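Local coordinates for putative cytidylyltransferase (Burkholderia pseudomallei, PDB 5X9Q), which transfers the adenylyl group of ATP to D-glycero-beta-D-manno-heptose 1-phosphate, giving ADP-heptose in the heptose biosynthesis pathway, at the interface of chains A and B. Sequence-based numbering; all coordinates share one arbitrary frame. Chains: chain A/B, Putative cytidylyltransferase.

Contact 1: the interface of chains A and B. Residues chain A 53-54, 57-58, 159; chain B 15, 17, 99.
This is a largely apolar patch of a two-fold symmetric homodimer contact, in which the N-terminal end of chain B, with B:Ala99, packs on one helix of chain A; if the pair of chains in the crystal is the working dimer, the patch helps hold its subunits together. B:Phe17 is the central side chain. Its ring presents an edge, and not a face, to the helix: the methyl of A:Ala57 lies in the ring plane, with B:Phe17 CE2 3.9 Å from A:Ala57 CB and CD2 just as near. Placing CG between the backbone N and the carbonyl carbon (chi1 65°) brings this rim of the ring, with CD2 and CE2, to the chain A helix. The same CE2 comes 3.9 Å from the backbone O of A:Val53, and farther round the rim CZ approaches the hydroxyl OG of A:Ser54 at 4.2 Å. To one side of the ring, the methyl of B:Ala99 meets A:Val53, CB to CB 4.0 Å, and touches its CG1 branch as well. On the other side B:Ala15 turns its methyl toward the guanidinium end of A:Arg159. That arginine is poorly ordered, so its position is tentative; as modelled, its chain bends at chi3 (-63°) and its NH1 forms a salt bridge of 3.3 Å with A:Asp58 OD2 within chain A, which may steady the arm beside the partner. In the fold, the chain A surface is mostly helix 50-62, which starts within the HXGH nucleotidyltransferase motif, while A:Arg159 directly precedes helix 160-171; B:Phe17 opens the 3-10 helix 17-20 of chain B.

Contact 2: the interface of chains A and B. Residues chain A 83, 87; chain B 162, 165-166, 169.
A:Ile87 packs its methyl CG2 against B:Leu165 on the C-terminal helix of chain B, meeting CD2 at 3.2 Å, tight for two methyls. The same methyl also reaches B:Leu165 CG at 3.5 Å. The two side chains run antiparallel, meeting flank to flank. The other branch of the isoleucine directs CD1 at the base of the B:Lys166 side chain; its modelled approach to the lysine CG is implausibly close, and the exact placement of CD1 is therefore doubtful. A chi1 of 68° splits the isoleucine in this way, putting CG1 between the backbone N and the carbonyl carbon and sending CG2 off toward the leucine. B:Arg169, one helical turn beyond B:Leu165, closes over the same CG2: its chain bends at chi2 (-66°), bringing the guanidinium nitrogen NE within 3.6 Å of A:Ile87 CG2. While NE passes the isoleucine, B:Arg169 CD lies 4.1 Å from A:Asp83 OD2, the arginine and aspartate side chains meeting at an angle. The carboxylate and guanidinium planes stand 54° apart, and A:Asp83 OD1 lies 4.2 Å from B:Arg169 NH1, too far for a salt bridge, although the opposite charges probably attract. B:Thr162 lies at the margin of the patch. Behind the first shell, helix 160-171 sets the spacing of the chain B residues, while A:Asp83 and A:Ile87 belong to the loop joining helix 73-76 to helix 90-98. Overall the site lodges a loop isoleucine of one subunit against the partner's C-terminal helix, and so probably helps fix that helix in the dimer seen in the crystal.

Contact 1: the interface of chains A and B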
ATOM      1  N   VAL A  53       2.414  -4.741   5.197  1.00 32.03           N
ATOM      2  CA  VAL A  53       2.763  -4.957   3.796  1.00 29.56           C
ATOM      3  C   VAL A  53       3.998  -5.828   3.637  1.00 28.43           C
ATOM      4  O   VAL A  53       4.088  -6.577   2.670  1.00 32.74           O
ATOM      5  CB  VAL A  53       2.937  -3.617   3.022  1.00 27.09           C
ATOM      6  CG1 VAL A  53       1.598  -2.837   3.027  1.00 26.21           C
ATOM      7  CG2 VAL A  53       4.074  -2.785   3.580  1.00 28.57           C
ATOM      8  N   SER A  54       4.931  -5.741   4.579  1.00 27.55           N
ATOM      9  CA  SER A  54       6.137  -6.557   4.524  1.00 30.53           C
ATOM     10  C   SER A  54       5.713  -8.018   4.615  1.00 29.00           C
ATOM     11  O   SER A  54       6.196  -8.870   3.870  1.00 30.06           O
ATOM     12  CB  SER A  54       7.083  -6.205   5.672  1.00 34.03           C
ATOM     13  OG  SER A  54       7.740  -4.973   5.429  1.00 48.24           O
ATOM     14  N   ALA A  57       3.656  -9.290   1.545  1.00 22.11           N
ATOM     15  CA  ALA A  57       4.570  -9.567   0.438  1.00 27.25           C
ATOM     16  C   ALA A  57       5.281 -10.903   0.584  1.00 26.81           C
ATOM     17  O   ALA A  57       5.347 -11.664  -0.377  1.00 30.48           O
ATOM     18  CB  ALA A  57       5.580  -8.425   0.280  1.00 26.38           C
ATOM     19  N   ASP A  58       5.730 -11.209   1.796  1.00 31.05           N
ATOM     20  CA  ASP A  58       6.380 -12.482   2.070  1.00 28.75           C
ATOM     21  C   ASP A  58       5.393 -13.647   1.920  1.00 27.24           C
ATOM     22  O   ASP A  58       5.765 -14.716   1.434  1.00 25.36           O
ATOM     23  CB  ASP A  58       6.987 -12.484   3.475  1.00 31.71           C
ATOM     24  CG  ASP A  58       8.283 -11.702   3.550  1.00 48.54           C
ATOM     25  OD1 ASP A  58       8.857 -11.395   2.484  1.00 52.97           O
ATOM     26  OD2 ASP A  58       8.728 -11.393   4.676  1.00 64.88           O
ATOM     27  N   ARG A 159      15.753  -8.765   6.704  1.00111.83           N
ATOM     28  CA  ARG A 159      15.866  -9.586   5.536  1.00106.47           C
ATOM     29  C   ARG A 159      17.083  -9.258   4.701  1.00100.22           C
ATOM     30  O   ARG A 159      17.700  -8.189   4.792  1.00 96.23           O
ATOM     31  CB  ARG A 159      14.631  -9.470   4.610  1.00100.76           C
ATOM     32  CG  ARG A 159      13.341 -10.071   5.159  1.00101.12           C
ATOM     33  CD  ARG A 159      12.212 -10.236   4.139  1.00 85.90           C
ATOM     34  NE  ARG A 159      11.805  -8.892   3.629  1.00 88.00           N
ATOM     35  CZ  ARG A 159      10.879  -8.136   4.300  1.00 90.30           C
ATOM     36  NH1 ARG A 159      10.255  -8.587   5.432  1.00 87.06           N
ATOM     37  NH2 ARG A 159      10.546  -6.906   3.812  1.00 76.62           N
TER
ATOM     38  N   ALA B  15       9.325  -6.986   0.219  1.00 62.90           N
ATOM     39  CA  ALA B  15      10.748  -7.056  -0.085  1.00 69.58           C
ATOM     40  C   ALA B  15      11.000  -6.882  -1.585  1.00 64.15           C
ATOM     41  O   ALA B  15      11.933  -6.203  -2.001  1.00 63.89           O
ATOM     42  CB  ALA B  15      11.312  -8.376   0.405  1.00 75.74           C
ATOM     43  N   PHE B  17       8.827  -5.351  -3.456  1.00 54.39           N
ATOM     44  CA  PHE B  17       8.323  -3.993  -3.668  1.00 49.65           C
ATOM     45  C   PHE B  17       9.336  -2.879  -3.400  1.00 47.59           C
ATOM     46  O   PHE B  17       9.190  -1.766  -3.903  1.00 44.26           O
ATOM     47  CB  PHE B  17       7.063  -3.758  -2.829  1.00 46.27           C
ATOM     48  CG  PHE B  17       7.304  -3.802  -1.346  1.00 49.43           C
ATOM     49  CD1 PHE B  17       7.985  -2.774  -0.712  1.00 48.80           C
ATOM     50  CD2 PHE B  17       6.851  -4.867  -0.587  1.00 49.72           C
ATOM     51  CE1 PHE B  17       8.209  -2.810   0.651  1.00 54.61           C
ATOM     52  CE2 PHE B  17       7.071  -4.909   0.776  1.00 52.30           C
ATOM     53  CZ  PHE B  17       7.752  -3.879   1.397  1.00 55.22           C
ATOM     54  N   ALA B  99       4.569  -0.384  -2.033  1.00 28.44           N
ATOM     55  CA  ALA B  99       3.771  -1.610  -2.006  1.00 25.25           C
ATOM     56  C   ALA B  99       2.540  -1.501  -2.893  1.00 24.68           C
ATOM     57  O   ALA B  99       1.878  -2.496  -3.158  1.00 27.61           O
ATOM     58  CB  ALA B  99       3.355  -1.938  -0.580  1.00 25.05           C
TER

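Contact 2: the interface of chains A and B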
ATOM      1  N   ASP A  83      -9.075  -3.492  18.102  1.00115.80           N
ATOM      2  CA  ASP A  83     -10.062  -2.421  18.122  1.00109.74           C
ATOM      3  C   ASP A  83     -11.455  -3.014  17.958  1.00101.72           C
ATOM      4  O   ASP A  83     -11.703  -3.787  17.032  1.00 98.15           O
ATOM      5  CB  ASP A  83      -9.784  -1.412  17.006  1.00102.72           C
ATOM      6  CG  ASP A  83      -8.672  -0.445  17.360  1.00105.10           C
ATOM      7  OD1 ASP A  83      -8.216  -0.461  18.523  1.00104.68           O
ATOM      8  OD2 ASP A  83      -8.252   0.332  16.478  1.00 98.91           O
ATOM      9  N   ILE A  87     -11.906   2.248  12.593  1.00 40.84           N
ATOM     10  CA  ILE A  87     -12.226   3.598  12.094  1.00 40.06           C
ATOM     11  C   ILE A  87     -12.534   3.704  10.598  1.00 43.04           C
ATOM     12  O   ILE A  87     -12.938   4.757  10.105  1.00 44.15           O
ATOM     13  CB  ILE A  87     -11.101   4.596  12.435  1.00 42.48           C
ATOM     14  CG1 ILE A  87      -9.836   4.267  11.640  1.00 53.17           C
ATOM     15  CG2 ILE A  87     -10.815   4.588  13.928  1.00 49.82           C
ATOM     16  CD1 ILE A  87      -8.805   5.374  11.648  1.00 64.02           C
TER
ATOM     17  N   THR B 162     -12.064  11.880  11.290  1.00 41.42           N
ATOM     18  CA  THR B 162     -11.476  10.605  10.949  1.00 43.31           C
ATOM     19  C   THR B 162      -9.949  10.742  10.939  1.00 46.67           C
ATOM     20  O   THR B 162      -9.230   9.898  11.486  1.00 47.99           O
ATOM     21  CB  THR B 162     -12.007  10.116   9.606  1.00 47.04           C
ATOM     22  OG1 THR B 162     -13.426   9.908   9.716  1.00 49.07           O
ATOM     23  CG2 THR B 162     -11.309   8.839   9.193  1.00 40.22           C
ATOM     24  N   LEU B 165      -8.708  10.966  14.349  1.00 46.79           N
ATOM     25  CA  LEU B 165      -8.890   9.677  15.007  1.00 52.42           C
ATOM     26  C   LEU B 165      -7.797   8.737  14.513  1.00 55.95           C
ATOM     27  O   LEU B 165      -7.327   7.868  15.246  1.00 59.68           O
ATOM     28  CB  LEU B 165     -10.310   9.155  14.784  1.00 49.31           C
ATOM     29  CG  LEU B 165     -10.632   7.790  15.395  1.00 55.28           C
ATOM     30  CD1 LEU B 165     -10.449   7.821  16.905  1.00 53.54           C
ATOM     31  CD2 LEU B 165     -12.044   7.358  15.030  1.00 52.29           C
ATOM     32  N   LYS B 166      -7.399   8.927  13.259  1.00 53.78           N
ATOM     33  CA  LYS B 166      -6.407   8.063  12.606  1.00 58.76           C
ATOM     34  C   LYS B 166      -5.028   8.286  13.228  1.00 57.22           C
ATOM     35  O   LYS B 166      -4.313   7.327  13.558  1.00 68.48           O
ATOM     36  CB  LYS B 166      -6.363   8.330  11.101  1.00 57.64           C
ATOM     37  CG  LYS B 166      -7.623   7.914  10.356  1.00 60.93           C
ATOM     38  CD  LYS B 166      -7.520   8.230   8.875  1.00 62.58           C
ATOM     39  CE  LYS B 166      -8.769   7.792   8.127  1.00 54.93           C
ATOM     40  NZ  LYS B 166      -8.693   8.118   6.678  1.00 61.87           N
ATOM     41  N   ARG B 169      -4.787   6.891  16.668  1.00 78.64           N
ATOM     42  CA  ARG B 169      -4.669   5.431  16.545  1.00 76.25           C
ATOM     43  C   ARG B 169      -3.212   5.044  16.282  1.00 81.56           C
ATOM     44  O   ARG B 169      -2.671   4.128  16.918  1.00 88.67           O
ATOM     45  CB  ARG B 169      -5.571   4.905  15.427  1.00 81.35           C
ATOM     46  CG  ARG B 169      -7.055   5.136  15.667  1.00 80.56           C
ATOM     47  CD  ARG B 169      -7.621   4.363  16.847  1.00 84.87           C
ATOM     48  NE  ARG B 169      -9.051   4.600  17.024  1.00 80.94           N
ATOM     49  CZ  ARG B 169      -9.739   4.237  18.095  1.00 84.33           C
ATOM     50  NH1 ARG B 169      -9.131   3.621  19.101  1.00 92.60           N
ATOM     51  NH2 ARG B 169     -11.039   4.492  18.170  1.00 75.53           N
TER

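The centres of contacts 1 and 2, taken over their C-alpha atoms, lie about 24 Å apart in one two-fold interface, and each has a twin with the chains exchanged. They share no residue, but the C-terminal segment joins them: A:Arg159 of contact 1 directly precedes helix 160-171, whose chain B copy supplies one side of contact 2. As modelled, this segment approaches the partner near its start, through the poorly ordered A:Arg159, and along the helix. Contact 1 also borders the HXGH end of helix 50-62, so pairing of the chains may influence how the catalytic region is held.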